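PDB 3ZXK: HIAXHD3, which hydrolyses arabinofuranose side chains, probably of arabinoxylan, and served as the scaffold for engineering added endo-xylanase activity. Local coordinates for residues 98-103 with 135-140. Numbering follows the deposited sequence.
Sequences YWYGCV and ATIDNC
Tyr100 and Ile137 meet through carbon atoms alone: Tyr100 CE2 lies 4.3 Å from Ile137 CD1, and the methyl approaches the ring obliquely. That loose touch agrees with the backbone spacing, since the CA atoms of Tyr100 and Thr136 are 9.1 Å apart, and no hydrogen bond joins 98-103 to 135-140. Strand 106-113 fills the interval, pairing through its backbone with Trp99 and Gly101 on one side and with Ala135 on the other; its Leu109 also packs on Tyr100. Ile137 CD1 reaches over to the tyrosine ring beside this intervening strand. The hydroxyl of Tyr100 is hydrogen-bonded to the carbonyl oxygen of Gly172, while Leu146, Met154 and Ile156 of the next sheet pack against the tyrosine.

Two residues on, the connection becomes covalent. Cys102 SG is bonded to Cys140 SG at 2.0 Å, and the CA atoms of these cysteines stand 5.5 Å apart. Each SG is anti to its backbone N (chi1 179°), which places both sulfurs between the two chains; the bridge has a chi3 of -122°, wider than the usual value near -90°. The narrowing of the gap follows from the course of the second segment: its strand ends at Ile137, and an inverse gamma turn is centred on Asp138, marked by a weak Asn139 N to Ile137 O bond of 3.0 Å. Arg106 forms a salt bridge with Asp138, and Thr107 OG1 is hydrogen-bonded to Asn139 O, tying this turn to strand 106-113. The side chain of Cys140 is about 8 Å from a bound beta-D-xylopyranose, near the glycan site. The disulfide thus links the second strand of a four-stranded antiparallel sheet to the connection leaving its fourth, within one blade of the five-bladed beta-propeller of family 43 glycoside hydrolases.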
loop_
_atom_site.group_PDB
_atom_site.type_symbol
_atom_site.label_atom_id
_atom_site.label_comp_id
_atom_site.label_asym_id
_atom_site.label_seq_id
_atom_site.Cartn_x
_atom_site.Cartn_y
_atom_site.Cartn_z
ATOM N N TYR A 98 13.948 -3.948 -11.229
ATOM C CA TYR A 98 13.420 -5.305 -11.161
ATOM C C TYR A 98 12.542 -5.480 -9.917
ATOM O O TYR A 98 13.032 -5.380 -8.775
ATOM C CB TYR A 98 14.525 -6.357 -11.079
ATOM C CG TYR A 98 15.388 -6.526 -12.313
ATOM C CD1 TYR A 98 16.238 -5.498 -12.754
ATOM C CD2 TYR A 98 15.383 -7.721 -13.028
ATOM C CE1 TYR A 98 17.037 -5.649 -13.886
ATOM C CE2 TYR A 98 16.200 -7.883 -14.153
ATOM C CZ TYR A 98 17.011 -6.836 -14.595
ATOM O OH TYR A 98 17.829 -7.017 -15.684
ATOM N N TRP A 99 11.298 -5.872 -10.136
ATOM C CA TRP A 99 10.353 -6.174 -9.059
ATOM C C TRP A 99 10.046 -7.655 -9.106
ATOM O O TRP A 99 9.622 -8.158 -10.145
ATOM C CB TRP A 99 9.046 -5.354 -9.241
ATOM C CG TRP A 99 8.022 -5.687 -8.171
ATOM C CD1 TRP A 99 7.925 -5.111 -6.920
ATOM C CD2 TRP A 99 7.013 -6.736 -8.199
ATOM N NE1 TRP A 99 6.929 -5.706 -6.179
ATOM C CE2 TRP A 99 6.338 -6.695 -6.902
ATOM C CE3 TRP A 99 6.599 -7.665 -9.141
ATOM C CZ2 TRP A 99 5.285 -7.546 -6.590
ATOM C CZ3 TRP A 99 5.550 -8.534 -8.805
ATOM C CH2 TRP A 99 4.904 -8.470 -7.560
ATOM N N TYR A 100 10.255 -8.361 -8.000
ATOM C CA TYR A 100 9.835 -9.763 -7.965
ATOM C C TYR A 100 8.821 -9.908 -6.838
ATOM O O TYR A 100 9.035 -9.354 -5.743
ATOM C CB TYR A 100 10.996 -10.701 -7.638
ATOM C CG TYR A 100 12.108 -10.794 -8.653
ATOM C CD1 TYR A 100 13.136 -9.841 -8.694
ATOM C CD2 TYR A 100 12.148 -11.866 -9.570
ATOM C CE1 TYR A 100 14.169 -9.947 -9.632
ATOM C CE2 TYR A 100 13.178 -11.974 -10.507
ATOM C CZ TYR A 100 14.180 -11.014 -10.524
ATOM O OH TYR A 100 15.206 -11.096 -11.444
ATOM N N GLY A 101 7.810 -10.733 -7.075
ATOM C CA GLY A 101 6.871 -11.074 -5.995
ATOM C C GLY A 101 6.252 -12.437 -6.237
ATOM O O GLY A 101 5.832 -12.724 -7.363
ATOM N N CYS A 102 6.160 -13.260 -5.187
ATOM C CA CYS A 102 5.477 -14.550 -5.282
ATOM C C CYS A 102 3.998 -14.376 -5.005
ATOM O O CYS A 102 3.619 -13.823 -3.973
ATOM C CB CYS A 102 6.062 -15.570 -4.291
ATOM S SG CYS A 102 5.160 -17.145 -4.416
ATOM N N VAL A 103 3.163 -14.842 -5.924
ATOM C CA VAL A 103 1.717 -14.760 -5.770
ATOM C C VAL A 103 1.177 -16.136 -6.088
ATOM O O VAL A 103 1.404 -16.676 -7.186
ATOM C CB VAL A 103 1.092 -13.704 -6.735
ATOM C CG1 VAL A 103 -0.426 -13.669 -6.568
ATOM C CG2 VAL A 103 1.683 -12.321 -6.458
ATOM N N ALA A 135 9.173 -12.054 -16.632
ATOM C CA ALA A 135 9.364 -13.495 -16.438
ATOM C C ALA A 135 8.457 -14.023 -15.357
ATOM O O ALA A 135 7.874 -13.244 -14.574
ATOM C CB ALA A 135 10.833 -13.821 -16.134
ATOM N N THR A 136 8.304 -15.347 -15.346
ATOM C CA THR A 136 7.642 -16.031 -14.259
ATOM C C THR A 136 8.600 -17.177 -13.904
ATOM O O THR A 136 9.099 -17.881 -14.790
ATOM C CB THR A 136 6.238 -16.579 -14.663
ATOM O OG1 THR A 136 5.401 -15.507 -15.119
ATOM C CG2 THR A 136 5.555 -17.290 -13.485
ATOM N N ILE A 137 8.876 -17.335 -12.615
ATOM C CA ILE A 137 9.716 -18.406 -12.095
ATOM C C ILE A 137 8.808 -19.390 -11.332
ATOM O O ILE A 137 8.004 -18.968 -10.504
ATOM C CB ILE A 137 10.815 -17.806 -11.179
ATOM C CG1 ILE A 137 11.887 -17.081 -12.018
ATOM C CG2 ILE A 137 11.465 -18.883 -10.327
ATOM C CD1 ILE A 137 12.811 -16.172 -11.215
ATOM N N ASP A 138 8.955 -20.695 -11.588
ATOM C CA ASP A 138 8.086 -21.730 -11.001
ATOM C C ASP A 138 8.636 -22.229 -9.655
ATOM O O ASP A 138 8.781 -23.443 -9.420
ATOM C CB ASP A 138 7.933 -22.932 -11.963
ATOM C CG ASP A 138 7.040 -22.634 -13.175
ATOM O OD1 ASP A 138 6.189 -21.716 -13.110
ATOM O OD2 ASP A 138 7.180 -23.356 -14.203
ATOM N N ASN A 139 9.007 -21.288 -8.800
ATOM C CA ASN A 139 9.309 -21.565 -7.405
ATOM C C ASN A 139 8.671 -20.409 -6.665
ATOM O O ASN A 139 8.564 -19.319 -7.223
ATOM C CB ASN A 139 10.818 -21.586 -7.174
ATOM C CG ASN A 139 11.203 -22.186 -5.825
ATOM O OD1 ASN A 139 10.358 -22.695 -5.068
ATOM N ND2 ASN A 139 12.491 -22.146 -5.522
ATOM N N CYS A 140 8.189 -20.642 -5.454
ATOM C CA CYS A 140 7.604 -19.538 -4.712
ATOM C C CYS A 140 8.652 -18.932 -3.803
ATOM O O CYS A 140 9.108 -19.576 -2.849
ATOM C CB CYS A 140 6.368 -19.919 -3.905
ATOM S SG CYS A 140 5.768 -18.449 -3.007
#